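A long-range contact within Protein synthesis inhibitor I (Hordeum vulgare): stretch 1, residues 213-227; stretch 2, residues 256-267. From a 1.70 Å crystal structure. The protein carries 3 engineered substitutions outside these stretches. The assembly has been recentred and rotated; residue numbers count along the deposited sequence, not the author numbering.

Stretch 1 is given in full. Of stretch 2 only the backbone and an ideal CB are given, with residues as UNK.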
# COMPACT_ATOMS: atom_id res chain seq x y z
N GLY A 213 -5.89 10.84 -0.51
CA GLY A 213 -5.02 11.99 -0.34
C GLY A 213 -3.69 11.71 0.37
O GLY A 213 -3.19 12.54 1.13
N TRP A 214 -3.12 10.54 0.12
CA TRP A 214 -1.88 10.13 0.78
C TRP A 214 -0.74 11.14 0.56
O TRP A 214 -0.04 11.51 1.49
CB TRP A 214 -1.47 8.75 0.27
CG TRP A 214 -0.23 8.15 0.88
CD1 TRP A 214 0.14 8.15 2.20
CD2 TRP A 214 0.80 7.44 0.18
NE1 TRP A 214 1.34 7.48 2.36
CE2 TRP A 214 1.76 7.04 1.13
CE3 TRP A 214 1.00 7.11 -1.16
CZ2 TRP A 214 2.90 6.32 0.78
CZ3 TRP A 214 2.12 6.39 -1.51
CH2 TRP A 214 3.06 6.01 -0.55
N GLN A 215 -0.58 11.60 -0.68
CA GLN A 215 0.44 12.60 -0.98
C GLN A 215 0.18 13.91 -0.23
O GLN A 215 1.10 14.50 0.35
CB GLN A 215 0.55 12.82 -2.49
CG GLN A 215 1.62 13.83 -2.91
CD GLN A 215 1.90 13.79 -4.40
OE1 GLN A 215 1.04 13.40 -5.19
NE2 GLN A 215 3.11 14.19 -4.79
N ASP A 216 -1.08 14.36 -0.24
CA ASP A 216 -1.47 15.59 0.45
C ASP A 216 -1.18 15.52 1.95
O ASP A 216 -0.67 16.46 2.54
CB ASP A 216 -2.97 15.87 0.26
CG ASP A 216 -3.30 16.37 -1.13
OD1 ASP A 216 -2.39 16.85 -1.84
OD2 ASP A 216 -4.50 16.29 -1.50
N LEU A 217 -1.51 14.39 2.58
CA LEU A 217 -1.31 14.25 4.02
C LEU A 217 0.19 14.14 4.32
O LEU A 217 0.67 14.72 5.28
CB LEU A 217 -2.07 13.05 4.58
CG LEU A 217 -2.00 12.85 6.10
CD1 LEU A 217 -2.52 14.08 6.86
CD2 LEU A 217 -2.78 11.60 6.52
N SER A 218 0.91 13.39 3.49
CA SER A 218 2.35 13.24 3.66
C SER A 218 3.03 14.60 3.56
O SER A 218 3.83 14.98 4.42
CB SER A 218 2.93 12.29 2.61
OG SER A 218 2.43 10.97 2.78
N ALA A 219 2.69 15.35 2.51
CA ALA A 219 3.27 16.68 2.34
C ALA A 219 2.91 17.63 3.49
O ALA A 219 3.76 18.38 3.95
CB ALA A 219 2.84 17.28 1.00
N ALA A 220 1.66 17.60 3.95
CA ALA A 220 1.26 18.44 5.07
C ALA A 220 2.09 18.22 6.34
O ALA A 220 2.42 19.17 7.06
CB ALA A 220 -0.24 18.27 5.37
N LEU A 221 2.41 16.97 6.65
CA LEU A 221 3.25 16.71 7.81
C LEU A 221 4.71 17.10 7.55
O LEU A 221 5.35 17.71 8.42
CB LEU A 221 3.14 15.25 8.26
CG LEU A 221 3.78 15.00 9.62
CD1 LEU A 221 3.11 15.83 10.72
CD2 LEU A 221 3.69 13.51 9.95
N LEU A 222 5.22 16.77 6.37
CA LEU A 222 6.61 17.11 6.02
C LEU A 222 6.90 18.61 6.13
O LEU A 222 8.00 19.02 6.51
CB LEU A 222 6.95 16.62 4.61
CG LEU A 222 7.09 15.09 4.48
CD1 LEU A 222 7.11 14.67 3.01
CD2 LEU A 222 8.35 14.63 5.18
N LYS A 223 5.92 19.43 5.78
CA LYS A 223 6.07 20.88 5.87
C LYS A 223 6.35 21.35 7.29
O LYS A 223 7.06 22.34 7.49
CB LYS A 223 4.83 21.58 5.30
CG LYS A 223 4.75 21.51 3.78
CD LYS A 223 3.50 22.16 3.25
CE LYS A 223 3.45 22.06 1.73
NZ LYS A 223 2.22 22.69 1.16
N THR A 224 5.82 20.64 8.28
CA THR A 224 6.02 21.05 9.66
C THR A 224 7.45 20.79 10.17
O THR A 224 7.86 21.34 11.20
CB THR A 224 4.98 20.40 10.62
OG1 THR A 224 5.20 18.99 10.69
CG2 THR A 224 3.55 20.68 10.13
N ASP A 225 8.20 19.98 9.44
CA ASP A 225 9.58 19.66 9.83
C ASP A 225 10.59 20.71 9.34
O ASP A 225 11.72 20.77 9.84
CB ASP A 225 9.99 18.30 9.28
CG ASP A 225 9.13 17.17 9.80
OD1 ASP A 225 8.62 17.27 10.95
OD2 ASP A 225 8.99 16.17 9.06
N VAL A 226 10.18 21.51 8.37
CA VAL A 226 11.07 22.52 7.79
C VAL A 226 11.43 23.55 8.85
O VAL A 226 10.55 24.22 9.39
CB VAL A 226 10.41 23.23 6.59
CG1 VAL A 226 11.31 24.34 6.06
CG2 VAL A 226 10.09 22.24 5.48
N LYS A 227 12.72 23.65 9.18
CA LYS A 227 13.16 24.63 10.18
C LYS A 227 12.99 26.03 9.62
O LYS A 227 13.40 26.31 8.49
CB LYS A 227 14.62 24.39 10.59
CG LYS A 227 14.88 23.06 11.33
CD LYS A 227 13.83 22.78 12.41
CE LYS A 227 14.42 21.99 13.58
NZ LYS A 227 15.45 21.00 13.16
N UNK A 256 0.90 5.71 8.37
CA UNK A 256 1.70 4.50 8.58
C UNK A 256 3.11 4.70 8.03
O UNK A 256 4.09 4.44 8.72
CB UNK A 256 1.04 3.29 7.92
N UNK A 257 3.20 5.15 6.78
CA UNK A 257 4.49 5.53 6.18
C UNK A 257 4.21 6.63 5.17
O UNK A 257 3.21 6.56 4.47
CB UNK A 257 5.19 4.34 5.52
N UNK A 258 5.04 7.66 5.15
CA UNK A 258 4.79 8.83 4.30
C UNK A 258 5.36 8.59 2.90
O UNK A 258 6.43 8.02 2.76
CB UNK A 258 5.40 10.09 4.92
N UNK A 259 4.63 9.04 1.88
CA UNK A 259 5.21 9.17 0.54
C UNK A 259 6.22 10.31 0.58
O UNK A 259 5.98 11.34 1.20
CB UNK A 259 4.13 9.42 -0.52
N UNK A 260 7.37 10.13 -0.06
CA UNK A 260 8.30 11.25 -0.12
C UNK A 260 7.71 12.36 -1.00
O UNK A 260 7.23 12.11 -2.11
CB UNK A 260 9.66 10.80 -0.66
N UNK A 261 7.73 13.58 -0.48
CA UNK A 261 7.33 14.75 -1.25
C UNK A 261 8.37 15.86 -1.09
O UNK A 261 8.84 16.13 0.02
CB UNK A 261 5.95 15.24 -0.81
N UNK A 262 8.74 16.49 -2.20
CA UNK A 262 9.58 17.68 -2.12
C UNK A 262 8.73 18.85 -1.70
O UNK A 262 7.85 19.28 -2.45
CB UNK A 262 10.27 17.97 -3.45
N UNK A 263 8.98 19.37 -0.50
CA UNK A 263 8.27 20.56 -0.03
C UNK A 263 9.28 21.71 0.05
O UNK A 263 10.48 21.47 0.22
CB UNK A 263 7.60 20.31 1.32
N UNK A 264 8.81 22.96 -0.12
CA UNK A 264 9.79 24.06 -0.09
C UNK A 264 10.56 24.10 1.23
O UNK A 264 9.95 24.09 2.30
CB UNK A 264 9.09 25.40 -0.32
N UNK A 265 11.88 24.10 1.15
CA UNK A 265 12.70 24.16 2.35
C UNK A 265 13.09 22.80 2.90
O UNK A 265 13.95 22.70 3.78
CB UNK A 265 11.96 24.95 3.43
N UNK A 266 12.47 21.74 2.37
CA UNK A 266 12.79 20.39 2.81
C UNK A 266 13.79 19.70 1.91
O UNK A 266 14.33 20.31 0.98
CB UNK A 266 11.51 19.55 2.89
N UNK A 267 14.04 18.43 2.18
CA UNK A 267 14.94 17.62 1.37
C UNK A 267 14.48 17.57 -0.09
O UNK A 267 13.29 17.45 -0.38
CB UNK A 267 15.03 16.20 1.94

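Stretch 1 is a helix starting at Trp214, and stretch 2 runs along it without regular structure, turning at 263-266.

At position 256 nothing of stretch 1 lies near the ideal CB. The residue is Gly256.

Position 257 points its CB sideways, with no neighbour in reach. Its backbone matters more: Trp214 NE1 donates a hydrogen bond to the carbonyl O of 257, at 3.0 Å. The bond uses the backbone, so most side chains would allow it. The residue is Ile257.

Position 258 points away overall, yet its ideal CB is 3.8 Å from Ser218 OG. A side chain could turn back toward Leu221 and Leu222, so a flexible apolar one would suit. It is Leu258, whose CD2 packs 3.8 Å from Leu222 CG and 4.3 Å from Leu221 CD2.

Position 259 points toward the helix, its ideal CB 3.6 Å from Trp214 CH2. Leucine, methionine or isoleucine could cover the indole and reach the aliphatic part of Gln215. The residue is Leu259. Leu259 CB sits over the face of the Trp214 six-membered ring, 3.6 Å from its centroid, a CH-pi contact. Leu259 CD2 reaches Gln215 CB at 3.8 Å. The backbone is held too: Leu259 N donates to Ser218 OG at 3.1 Å, while that hydroxyl donates to Trp214 O at 2.8 Å.

Position 260 points away, and many side chains would fit. It is Phe260.

Position 261 points back toward the helix. Its ideal CB lies 4.0 Å from Leu222 CD1 and 4.1 Å from Ala219 CB, so a compact apolar residue such as valine or isoleucine is apt. Val261 places CG1 3.9 Å from Ala219 CB and CG2 4.0 Å from Gln215 CG.

Position 262 points away; a polar residue is acceptable. It is Glu262.

Position 263 again points toward the helix, its ideal CB 3.9 Å from Lys223 CG. The surroundings favour a branched apolar side chain. Val263 sets CG1 4.2 Å from Ala219 CB and CG2 4.0 Å from Val226 CG2.

Positions 263 to 266 form a type II turn, closed by the N of 266 to the O of 263 at 2.9 Å. Position 264, with phi -58°, suits proline and is Pro264; Pro264 O lies 3.7 Å from Val226 CG2.

Position 265 has phi 91°. An ideal CB would clash with Val226 CG1 at 2.8 Å and jam against the preceding carbonyl, so glycine is required: Gly265.

Position 266 has room for a small side chain, but is Gly266. Position 267 is out of reach and unconstrained here: Leu267.

Stretch 2, residues 256-267: GILLFVEVPGGL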
# COMPACT_ATOMS: atom_id res chain seq x y z
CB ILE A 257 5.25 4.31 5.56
CG1 ILE A 257 6.61 4.74 4.99
CG2 ILE A 257 4.38 3.58 4.51
CD1 ILE A 257 7.54 3.55 4.64
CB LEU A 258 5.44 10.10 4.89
CG LEU A 258 4.80 10.82 6.08
CD1 LEU A 258 4.94 10.01 7.37
CD2 LEU A 258 5.38 12.22 6.26
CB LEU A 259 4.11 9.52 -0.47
CG LEU A 259 4.54 9.75 -1.93
CD1 LEU A 259 5.03 8.46 -2.53
CD2 LEU A 259 3.34 10.30 -2.72
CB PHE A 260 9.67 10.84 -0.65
CG PHE A 260 10.63 11.99 -0.69
CD1 PHE A 260 11.27 12.41 0.46
CD2 PHE A 260 10.84 12.69 -1.88
CE1 PHE A 260 12.14 13.50 0.43
CE2 PHE A 260 11.70 13.78 -1.90
CZ PHE A 260 12.35 14.18 -0.76
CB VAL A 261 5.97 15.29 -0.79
CG1 VAL A 261 5.52 16.42 -1.74
CG2 VAL A 261 4.92 14.20 -0.75
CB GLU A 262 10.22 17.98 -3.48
CG GLU A 262 11.25 16.98 -3.92
CD GLU A 262 11.99 17.41 -5.17
OE1 GLU A 262 11.32 17.66 -6.20
OE2 GLU A 262 13.23 17.51 -5.13
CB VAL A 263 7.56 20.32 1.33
CG1 VAL A 263 6.61 19.12 1.24
CG2 VAL A 263 8.58 20.10 2.45
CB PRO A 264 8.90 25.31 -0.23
CG PRO A 264 7.72 24.83 -1.00
CD PRO A 264 7.46 23.42 -0.48
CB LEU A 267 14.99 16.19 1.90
CG LEU A 267 15.73 15.97 3.22
CD1 LEU A 267 15.51 14.54 3.72
CD2 LEU A 267 17.21 16.25 3.06
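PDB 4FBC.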